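Local coordinates for protein mannitol dehydrogenase (Helicobacter pylori, PDB 3TWO) that probably catalyses the zinc-dependent, NADP(H)-linked interconversion of cinnamyl alcohols and the corresponding aldehydes, at residues A39-D45 and P62-I66; V112-Y116 and P127-G131; E153-L158 and I311-L317. The contacts are given in a common frame with arbitrary orientation. Residues are numbered along the deposited sequence.

Contact 1 of 3, residues A39-D45 and P62-I66. With ZN (zinc ion), chain G; NDP (NADPH dihydro-nicotinamide-adenine-dinucleotide phosphate), chain F.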
loop_
_atom_site.group_PDB
_atom_site.type_symbol
_atom_site.label_atom_id
_atom_site.label_comp_id
_atom_site.label_asym_id
_atom_site.label_seq_id
_atom_site.Cartn_x
_atom_site.Cartn_y
_atom_site.Cartn_z
ATOM N N ALA B 39 28.163 4.156 -19.825
ATOM C CA ALA B 39 27.407 3.176 -19.068
ATOM C C ALA B 39 27.302 3.658 -17.630
ATOM O O ALA B 39 28.321 3.746 -16.927
ATOM C CB ALA B 39 28.042 1.812 -19.138
ATOM N N GLY B 40 26.078 4.054 -17.241
ATOM C CA GLY B 40 25.742 4.353 -15.830
ATOM C C GLY B 40 25.824 3.128 -14.942
ATOM O O GLY B 40 25.524 1.982 -15.377
ATOM N N ILE B 41 26.255 3.354 -13.693
ATOM C CA ILE B 41 26.224 2.306 -12.686
ATOM C C ILE B 41 25.025 2.577 -11.789
ATOM O O ILE B 41 24.951 3.627 -11.187
ATOM C CB ILE B 41 27.496 2.348 -11.829
ATOM C CG1 ILE B 41 28.731 2.024 -12.683
ATOM C CG2 ILE B 41 27.351 1.460 -10.545
ATOM C CD1 ILE B 41 29.992 2.122 -11.880
ATOM N N CYS B 42 24.095 1.623 -11.711
ATOM C CA CYS B 42 22.943 1.762 -10.866
ATOM C C CYS B 42 23.205 0.848 -9.625
ATOM O O CYS B 42 23.888 -0.153 -9.750
ATOM C CB CYS B 42 21.751 1.234 -11.679
ATOM S SG CYS B 42 20.226 1.091 -10.706
ATOM N N HIS B 43 22.612 1.150 -8.484
ATOM C CA HIS B 43 22.752 0.246 -7.302
ATOM C C HIS B 43 22.116 -1.151 -7.532
ATOM O O HIS B 43 22.498 -2.117 -6.881
ATOM C CB HIS B 43 22.183 0.898 -6.024
ATOM C CG HIS B 43 22.854 0.478 -4.745
ATOM N ND1 HIS B 43 22.886 -0.833 -4.297
ATOM C CD2 HIS B 43 23.423 1.222 -3.758
ATOM C CE1 HIS B 43 23.511 -0.889 -3.126
ATOM N NE2 HIS B 43 23.830 0.349 -2.769
ATOM N N SER B 44 21.157 -1.242 -8.448
ATOM C CA SER B 44 20.655 -2.558 -8.914
ATOM C C SER B 44 21.778 -3.410 -9.460
ATOM O O SER B 44 21.738 -4.673 -9.343
ATOM C CB SER B 44 19.600 -2.382 -10.042
ATOM O OG SER B 44 18.514 -1.622 -9.539
ATOM N N ASP B 45 22.780 -2.763 -10.076
ATOM C CA ASP B 45 23.925 -3.513 -10.599
ATOM C C ASP B 45 24.629 -4.300 -9.450
ATOM O O ASP B 45 25.065 -5.463 -9.600
ATOM C CB ASP B 45 24.928 -2.574 -11.275
ATOM C CG ASP B 45 24.349 -1.866 -12.522
ATOM O OD1 ASP B 45 23.264 -2.199 -13.049
ATOM O OD2 ASP B 45 25.013 -0.947 -13.009
ATOM N N PRO B 62 26.797 -6.473 -15.516
ATOM C CA PRO B 62 25.665 -5.587 -15.230
ATOM C C PRO B 62 25.703 -4.311 -16.081
ATOM O O PRO B 62 26.519 -4.218 -17.046
ATOM C CB PRO B 62 25.831 -5.258 -13.726
ATOM C CG PRO B 62 26.865 -6.242 -13.212
ATOM C CD PRO B 62 27.765 -6.480 -14.416
ATOM N N GLY B 63 24.856 -3.337 -15.703
ATOM C CA GLY B 63 24.745 -2.090 -16.422
ATOM C C GLY B 63 23.527 -2.044 -17.298
ATOM O O GLY B 63 23.382 -2.845 -18.226
ATOM N N HIS B 64 22.580 -1.173 -16.936
ATOM C CA HIS B 64 21.383 -0.982 -17.752
ATOM C C HIS B 64 21.075 0.495 -17.862
ATOM O O HIS B 64 19.935 0.872 -17.955
ATOM C CB HIS B 64 20.173 -1.810 -17.262
ATOM C CG HIS B 64 19.821 -1.615 -15.817
ATOM N ND1 HIS B 64 19.109 -2.559 -15.104
ATOM C CD2 HIS B 64 20.112 -0.614 -14.938
ATOM C CE1 HIS B 64 18.983 -2.159 -13.846
ATOM N NE2 HIS B 64 19.585 -0.985 -13.724
ATOM N N GLU B 65 22.119 1.318 -17.900
ATOM C CA GLU B 65 22.012 2.726 -18.257
ATOM C C GLU B 65 22.966 2.972 -19.412
ATOM O O GLU B 65 24.171 3.224 -19.218
ATOM C CB GLU B 65 22.323 3.603 -17.025
ATOM C CG GLU B 65 21.275 3.369 -15.931
ATOM C CD GLU B 65 21.474 4.241 -14.711
ATOM O OE1 GLU B 65 22.592 4.728 -14.517
ATOM O OE2 GLU B 65 20.510 4.462 -13.950
ATOM N N ILE B 66 22.453 2.832 -20.630
ATOM C CA ILE B 66 23.337 2.731 -21.756
ATOM C C ILE B 66 23.096 3.888 -22.738
ATOM O O ILE B 66 21.945 4.154 -23.135
ATOM C CB ILE B 66 23.136 1.365 -22.478
ATOM C CG1 ILE B 66 23.614 0.180 -21.590
ATOM C CG2 ILE B 66 23.834 1.361 -23.855
ATOM C CD1 ILE B 66 22.888 -1.117 -21.944
HETATM ZN ZN ZN G . 18.558 0.349 -12.415
HETATM P PA NDP F . 22.622 4.661 -4.859
HETATM O O1A NDP F . 23.397 4.153 -3.717
HETATM O O2A NDP F . 22.917 5.980 -5.668
HETATM O O5B NDP F . 21.774 5.634 -3.862
HETATM C C5B NDP F . 21.183 5.138 -2.546
HETATM C C4B NDP F . 21.085 6.331 -1.603
HETATM O O4B NDP F . 20.298 6.112 -0.359
HETATM C C3B NDP F . 22.512 6.750 -1.183
HETATM O O3B NDP F . 22.606 8.218 -1.332
HETATM C C2B NDP F . 22.558 6.335 0.313
HETATM O O2B NDP F . 23.439 7.269 0.965
HETATM C C1B NDP F . 21.112 6.629 0.777
HETATM N N9A NDP F . 20.650 5.742 1.868
HETATM C C8A NDP F . 21.047 4.463 2.058
HETATM N N7A NDP F . 20.367 4.000 3.095
HETATM C C5A NDP F . 19.560 4.956 3.549
HETATM C C6A NDP F . 18.647 5.022 4.586
HETATM N N6A NDP F . 18.396 3.972 5.441
HETATM N N1A NDP F . 18.019 6.180 4.749
HETATM C C2A NDP F . 18.195 7.223 3.967
HETATM N N3A NDP F . 19.043 7.185 2.967
HETATM C C4A NDP F . 19.744 6.056 2.760
HETATM O O3 NDP F . 21.299 3.892 -5.246
HETATM P PN NDP F . 20.461 4.097 -6.506
HETATM O O1N NDP F . 19.790 5.417 -6.522
HETATM O O2N NDP F . 21.130 3.661 -7.836
HETATM O O5D NDP F . 19.370 2.982 -6.292
HETATM C C5D NDP F . 18.653 2.953 -4.965
HETATM C C4D NDP F . 17.774 1.638 -4.842
HETATM O O4D NDP F . 16.851 1.776 -5.939
HETATM C C3D NDP F . 18.524 0.293 -5.043
HETATM O O3D NDP F . 17.975 -0.679 -4.110
HETATM C C2D NDP F . 18.203 -0.017 -6.523
HETATM O O2D NDP F . 18.213 -1.385 -6.743
HETATM C C1D NDP F . 16.742 0.486 -6.597
HETATM N N1N NDP F . 16.214 0.656 -7.993
HETATM C C2N NDP F . 14.888 0.245 -8.253
HETATM C C3N NDP F . 14.344 0.379 -9.520
HETATM C C7N NDP F . 12.879 0.005 -9.739
HETATM O O7N NDP F . 12.084 -0.031 -8.786
HETATM N N7N NDP F . 12.496 -0.010 -11.011
HETATM C C4N NDP F . 15.142 0.895 -10.567
HETATM C C5N NDP F . 16.469 1.351 -10.314
HETATM C C6N NDP F . 17.012 1.226 -9.052
HETATM P P2B NDP F . 24.495 6.848 2.039
HETATM O O1X NDP F . 25.878 7.570 1.532
HETATM O O2X NDP F . 24.011 7.191 3.380
HETATM O O3X NDP F . 24.744 5.286 1.876
HETATM O O HOH W 1 25.074 0.813 -17.699
#
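Residues 39-40 run antiparallel to residues 65-66, with Ala39 facing Ile66 as a non-hydrogen-bonded pair (CA-CA 4.9 Å). Gly40 N donates to Glu65 O at 2.9 Å, and a water oxygen donates to Gly40 O at 2.6 Å and accepts from Glu65 N at 3.0 Å. Beyond Gly40 the backbone turns into helix 43-49, where the N-cap Cys42 forms a capping box with Asp45: Ser44 N donates to Cys42 SG (3.4 Å) and Cys42 N to Asp45 OD2 (3.0 Å). Asp45 OD1 lies over one face of the His64 ring and takes a weak hydrogen bond from Gly63 N (3.3 Å). The Glu65 carboxylate leaves no room for a side chain at position 40; it is hydrogen-bonded to Ala161 N and salt-bridged to Arg338. Cys42 SG (2.5 Å) and His64 NE2 (2.1 Å) bind the zinc ion, with Cys160 as third protein ligand. NADPH O2N accepts from His43 N (3.0 Å) and O2D is hydrogen-bonded to Ser44 OG (2.8 Å). This is the catalytic-type zinc site of medium-chain alcohol dehydrogenases: with zinc 3.1 Å from NADPH C5N, metal and cofactor are brought together, as in this family, where hydride passes between substrate and nicotinamide.

Contact 2 of 3, residues V112-Y116 and P127-G131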
loop_
_atom_site.group_PDB
_atom_site.type_symbol
_atom_site.label_atom_id
_atom_site.label_comp_id
_atom_site.label_asym_id
_atom_site.label_seq_id
_atom_site.Cartn_x
_atom_site.Cartn_y
_atom_site.Cartn_z
ATOM N N VAL B 112 9.676 -10.755 -20.208
ATOM C CA VAL B 112 10.590 -9.634 -20.277
ATOM C C VAL B 112 12.041 -10.170 -20.200
ATOM O O VAL B 112 12.335 -11.083 -19.441
ATOM C CB VAL B 112 10.306 -8.550 -19.143
ATOM C CG1 VAL B 112 10.384 -9.201 -17.682
ATOM C CG2 VAL B 112 11.247 -7.376 -19.293
ATOM N N VAL B 113 12.926 -9.634 -21.030
ATOM C CA VAL B 113 14.343 -9.961 -20.917
ATOM C C VAL B 113 15.068 -8.741 -20.374
ATOM O O VAL B 113 15.245 -7.738 -21.105
ATOM C CB VAL B 113 14.914 -10.365 -22.292
ATOM C CG1 VAL B 113 16.454 -10.566 -22.219
ATOM C CG2 VAL B 113 14.154 -11.635 -22.815
ATOM N N PHE B 114 15.431 -8.790 -19.086
ATOM C CA PHE B 114 16.203 -7.729 -18.503
ATOM C C PHE B 114 17.609 -7.759 -19.101
ATOM O O PHE B 114 18.110 -8.808 -19.527
ATOM C CB PHE B 114 16.273 -7.861 -16.983
ATOM C CG PHE B 114 14.939 -7.705 -16.332
ATOM C CD1 PHE B 114 14.295 -8.817 -15.729
ATOM C CD2 PHE B 114 14.279 -6.444 -16.340
ATOM C CE1 PHE B 114 13.018 -8.668 -15.101
ATOM C CE2 PHE B 114 13.005 -6.291 -15.726
ATOM C CZ PHE B 114 12.378 -7.406 -15.102
ATOM N N THR B 115 18.236 -6.592 -19.107
ATOM C CA THR B 115 19.495 -6.362 -19.824
ATOM C C THR B 115 20.655 -7.247 -19.331
ATOM O O THR B 115 21.558 -7.594 -20.125
ATOM C CB THR B 115 19.811 -4.830 -19.771
ATOM O OG1 THR B 115 18.636 -4.151 -20.264
ATOM C CG2 THR B 115 21.054 -4.436 -20.643
ATOM N N TYR B 116 20.602 -7.635 -18.055
ATOM C CA TYR B 116 21.594 -8.559 -17.480
ATOM C C TYR B 116 20.995 -9.400 -16.352
ATOM O O TYR B 116 19.883 -9.132 -15.899
ATOM C CB TYR B 116 22.836 -7.806 -16.987
ATOM C CG TYR B 116 22.494 -6.852 -15.866
ATOM C CD1 TYR B 116 22.411 -7.298 -14.538
ATOM C CD2 TYR B 116 22.210 -5.506 -16.128
ATOM C CE1 TYR B 116 22.070 -6.415 -13.507
ATOM C CE2 TYR B 116 21.860 -4.618 -15.091
ATOM C CZ TYR B 116 21.800 -5.075 -13.803
ATOM O OH TYR B 116 21.485 -4.188 -12.794
ATOM N N PRO B 127 22.290 -16.418 -21.337
ATOM C CA PRO B 127 22.279 -15.310 -20.367
ATOM C C PRO B 127 22.468 -13.953 -21.068
ATOM O O PRO B 127 23.357 -13.848 -21.903
ATOM C CB PRO B 127 23.468 -15.638 -19.456
ATOM C CG PRO B 127 24.051 -16.960 -19.951
ATOM C CD PRO B 127 23.562 -17.171 -21.328
ATOM N N HIS B 128 21.628 -12.936 -20.783
ATOM C CA HIS B 128 21.844 -11.634 -21.437
ATOM C C HIS B 128 22.942 -10.846 -20.699
ATOM O O HIS B 128 23.050 -10.945 -19.478
ATOM C CB HIS B 128 20.578 -10.759 -21.573
ATOM C CG HIS B 128 20.724 -9.746 -22.668
ATOM N ND1 HIS B 128 20.435 -10.038 -23.988
ATOM C CD2 HIS B 128 21.245 -8.499 -22.667
ATOM C CE1 HIS B 128 20.751 -9.004 -24.748
ATOM N NE2 HIS B 128 21.232 -8.051 -23.967
ATOM N N MET B 129 23.758 -10.109 -21.447
ATOM C CA MET B 129 24.904 -9.381 -20.880
ATOM C C MET B 129 24.611 -7.893 -20.955
ATOM O O MET B 129 24.106 -7.422 -21.961
ATOM C CB MET B 129 26.187 -9.652 -21.659
ATOM C CG MET B 129 26.696 -11.120 -21.574
ATOM S SD MET B 129 27.030 -11.620 -19.865
ATOM C CE MET B 129 25.903 -12.986 -19.655
ATOM N N GLY B 130 24.989 -7.152 -19.919
ATOM C CA GLY B 130 24.598 -5.754 -19.802
ATOM C C GLY B 130 25.495 -4.724 -20.461
ATOM O O GLY B 130 26.249 -5.019 -21.438
ATOM N N GLY B 131 25.449 -3.527 -19.875
ATOM C CA GLY B 131 26.008 -2.348 -20.463
ATOM C C GLY B 131 27.443 -2.042 -20.111
ATOM O O GLY B 131 28.015 -1.134 -20.733
#
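Within the GroES-like domain of this alcohol dehydrogenase, the chain from Pro127 to Gly131 leaves strand 126-127 and passes alongside residues 113-116, which follow the structural-zinc ligand Cys109. The two segments meet by van der Waals packing and CA-H...O contacts, while their conventional backbone hydrogen bonds go to other parts of the domain. Past Pro127, His128 makes the broadest contact of its segment: its CB lies 4.2 Å from Val113 CG1 and 3.8 Å from Phe114 O, and the side chain also touches Val92 of strand 91-93. The carbonyl of His128 receives the CA-H of Tyr116, with CA 3.4 Å from O and a nearly straight angle of 162° at the hydrogen. The CA-to-CB bond of Met129 points away from residues 112-116, its side chain touches Phe22, and its carbonyl accepts a hydrogen bond from Arg24. Gly130 comes closest to Tyr116 along the backbone, with CA atoms 4.7 Å apart; a CB here would sit tightly against Tyr116 CD2, so the bare backbone lets the tyrosine lie close. Gly131 forms a backbone hydrogen bond with Gly63, next to the zinc ligand His64. The end of the Tyr116 side chain leads away from residues 127-131, and its nearest atom comes about 5 Å from the zinc; its ring meets that of His64 and its OH makes a weak hydrogen bond with Asp45 OD1. At its root, Tyr116 CB rests 3.7 Å from Gly130 N.

Contact 3 of 3, residues E153-L158 and I311-L317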
loop_
_atom_site.group_PDB
_atom_site.type_symbol
_atom_site.label_atom_id
_atom_site.label_comp_id
_atom_site.label_asym_id
_atom_site.label_seq_id
_atom_site.Cartn_x
_atom_site.Cartn_y
_atom_site.Cartn_z
ATOM N N GLU B 153 27.152 11.443 -21.884
ATOM C CA GLU B 153 27.564 10.970 -20.552
ATOM C C GLU B 153 26.464 11.257 -19.493
ATOM O O GLU B 153 26.259 10.441 -18.593
ATOM C CB GLU B 153 28.954 11.528 -20.165
ATOM C CG GLU B 153 29.080 12.967 -19.547
ATOM C CD GLU B 153 28.878 14.081 -20.550
ATOM O OE1 GLU B 153 28.733 13.815 -21.755
ATOM O OE2 GLU B 153 28.843 15.259 -20.125
ATOM N N LYS B 154 25.731 12.368 -19.649
ATOM C CA LYS B 154 24.626 12.700 -18.726
ATOM C C LYS B 154 23.299 11.994 -19.068
ATOM O O LYS B 154 22.413 11.814 -18.172
ATOM C CB LYS B 154 24.391 14.205 -18.735
ATOM C CG LYS B 154 25.382 14.940 -17.832
ATOM C CD LYS B 154 25.165 16.401 -17.951
ATOM C CE LYS B 154 26.284 17.149 -17.258
ATOM N NZ LYS B 154 25.865 18.566 -17.244
ATOM N N VAL B 155 23.163 11.597 -20.345
ATOM C CA VAL B 155 21.964 10.953 -20.836
ATOM C C VAL B 155 21.854 9.538 -20.260
ATOM O O VAL B 155 20.754 9.116 -19.919
ATOM C CB VAL B 155 21.928 10.900 -22.396
ATOM C CG1 VAL B 155 20.830 9.931 -22.925
ATOM C CG2 VAL B 155 21.717 12.306 -22.970
ATOM N N ALA B 156 22.974 8.820 -20.162
ATOM C CA ALA B 156 22.960 7.389 -19.849
ATOM C C ALA B 156 22.125 7.027 -18.599
ATOM O O ALA B 156 21.317 6.089 -18.647
ATOM C CB ALA B 156 24.458 6.802 -19.783
ATOM N N PRO B 157 22.286 7.765 -17.484
ATOM C CA PRO B 157 21.496 7.319 -16.307
ATOM C C PRO B 157 20.035 7.701 -16.407
ATOM O O PRO B 157 19.243 7.211 -15.604
ATOM C CB PRO B 157 22.160 8.034 -15.096
ATOM C CG PRO B 157 23.574 8.434 -15.575
ATOM C CD PRO B 157 23.365 8.706 -17.105
ATOM N N LEU B 158 19.655 8.549 -17.376
ATOM C CA LEU B 158 18.230 8.762 -17.597
ATOM C C LEU B 158 17.575 7.437 -17.895
ATOM O O LEU B 158 16.404 7.262 -17.553
ATOM C CB LEU B 158 17.942 9.707 -18.772
ATOM C CG LEU B 158 18.508 11.079 -18.675
ATOM C CD1 LEU B 158 18.372 11.836 -20.068
ATOM C CD2 LEU B 158 17.875 11.807 -17.528
ATOM N N ILE B 311 17.320 18.731 -17.664
ATOM C CA ILE B 311 17.296 18.058 -16.397
ATOM C C ILE B 311 18.136 16.772 -16.533
ATOM O O ILE B 311 17.709 15.798 -17.170
ATOM C CB ILE B 311 15.861 17.674 -16.056
ATOM C CG1 ILE B 311 15.012 18.934 -15.933
ATOM C CG2 ILE B 311 15.796 16.892 -14.746
ATOM C CD1 ILE B 311 13.461 18.670 -15.738
ATOM N N TYR B 312 19.340 16.795 -15.959
ATOM C CA TYR B 312 20.263 15.708 -16.054
ATOM C C TYR B 312 20.793 15.254 -14.697
ATOM O O TYR B 312 20.911 16.062 -13.764
ATOM C CB TYR B 312 21.443 16.131 -16.902
ATOM C CG TYR B 312 21.121 16.350 -18.355
ATOM C CD1 TYR B 312 21.112 17.649 -18.916
ATOM C CD2 TYR B 312 20.827 15.266 -19.177
ATOM C CE1 TYR B 312 20.844 17.849 -20.313
ATOM C CE2 TYR B 312 20.579 15.452 -20.533
ATOM C CZ TYR B 312 20.594 16.732 -21.086
ATOM O OH TYR B 312 20.327 16.825 -22.422
ATOM N N PRO B 313 21.105 13.936 -14.574
ATOM C CA PRO B 313 21.863 13.462 -13.384
ATOM C C PRO B 313 23.193 14.175 -13.197
ATOM O O PRO B 313 23.861 14.650 -14.168
ATOM C CB PRO B 313 22.146 11.982 -13.694
ATOM C CG PRO B 313 22.006 11.887 -15.234
ATOM C CD PRO B 313 20.870 12.855 -15.559
ATOM N N GLU B 314 23.561 14.264 -11.942
ATOM C CA GLU B 314 24.881 14.680 -11.483
ATOM C C GLU B 314 25.755 13.427 -11.610
ATOM O O GLU B 314 25.484 12.390 -10.976
ATOM C CB GLU B 314 24.775 15.016 -9.998
ATOM C CG GLU B 314 23.827 16.125 -9.678
ATOM C CD GLU B 314 24.369 17.392 -10.232
ATOM O OE1 GLU B 314 25.555 17.669 -9.905
ATOM O OE2 GLU B 314 23.656 18.072 -11.016
ATOM N N ILE B 315 26.790 13.501 -12.417
ATOM C CA ILE B 315 27.569 12.292 -12.689
ATOM C C ILE B 315 29.022 12.548 -12.430
ATOM O O ILE B 315 29.480 13.702 -12.471
ATOM C CB ILE B 315 27.401 11.769 -14.139
ATOM C CG1 ILE B 315 27.969 12.802 -15.129
ATOM C CG2 ILE B 315 25.921 11.609 -14.465
ATOM C CD1 ILE B 315 29.023 12.253 -15.967
ATOM N N ASP B 316 29.724 11.450 -12.152
ATOM C CA ASP B 316 31.161 11.422 -12.076
ATOM C C ASP B 316 31.670 10.351 -13.048
ATOM O O ASP B 316 31.356 9.185 -12.875
ATOM C CB ASP B 316 31.583 11.060 -10.640
ATOM C CG ASP B 316 31.347 12.207 -9.648
ATOM O OD1 ASP B 316 30.551 12.032 -8.670
ATOM O OD2 ASP B 316 31.932 13.319 -9.837
ATOM N N LEU B 317 32.483 10.766 -14.008
ATOM C CA LEU B 317 33.038 9.910 -15.045
ATOM C C LEU B 317 34.195 9.078 -14.550
ATOM O O LEU B 317 35.160 9.614 -14.076
ATOM C CB LEU B 317 33.657 10.755 -16.175
ATOM C CG LEU B 317 32.737 11.222 -17.276
ATOM C CD1 LEU B 317 33.582 12.002 -18.360
ATOM C CD2 LEU B 317 32.010 10.020 -17.874
#
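Glu153, on the short helix 152-155, opens the contact with the aliphatic part of its side chain: CG lies 3.7 Å from Ile315 CD1 and CB 4.1 Å from Leu317 CD2, at the more exposed end where strand 315-318 begins. Lys154 follows with its own methylene groups. Its CB packs 3.7 Å from Tyr312 CD2 and its CG 4.3 Å from Ile315 CG1, while Lys154 O lies 3.0 Å from Pro313 CG, a tight contact. Val155 directs its CA-to-CB bond away from residues 311-317, yet CG2 still reaches within 4.1 Å of Tyr312 CE2. Here the chain bends past Ala156 into helix 158-171, with Leu158 N bonded to Val155 O at 2.8 Å. Pro157 points back at the partner segment, its CG 3.8 Å from Pro313 CG and 4.1 Å from Ile315 CG2; it also touches Arg338 and Val340 of strand 338-342. Leu158 completes the series, with CD2 3.7 Å from Pro313 CD and CD1 4.3 Å from Tyr312 CE2. Leu158 also touches Met302 and Ser306 of helix 296-308 and Tyr195 of helix 187-198, elements of the Rossmann-type nucleotide-binding domain. The contact thus lies at the junction of the two domains, where the chain enters the Rossmann-type part near helix 158-171 and leaves it through residues 311-317. Its chemistry is almost wholly apolar: proline rings, branched aliphatic side chains, a tyrosine ring and the carbon chains of Glu153 and Lys154 hold the two crossings together by close packing, without a hydrogen bond or salt bridge between them.

From the N terminus, contact 1 closes first, joining strand 31-40 and helix 43-49 to strand 65-73 after a 16-residue loop. Contact 2 then closes a ten-residue excursion within the same GroES-like domain. Contact 3 spans 152 residues, including the parallel Rossmann sheet, and joins helix 152-155 and the start of helix 158-171 to residues 311-317, where the chain returns. The loops follow in series, neither nesting nor crossing. Asp45 OD1 and Tyr116 OH, 2.7 Å apart, link contacts 1 and 2; contact 1 packs against contact 3, which reaches the same mixed sheet, where Glu65 CB lies 3.1 Å from Ala156 O. Contacts 2 and 3 do not meet, their nearest atoms about 9 Å apart.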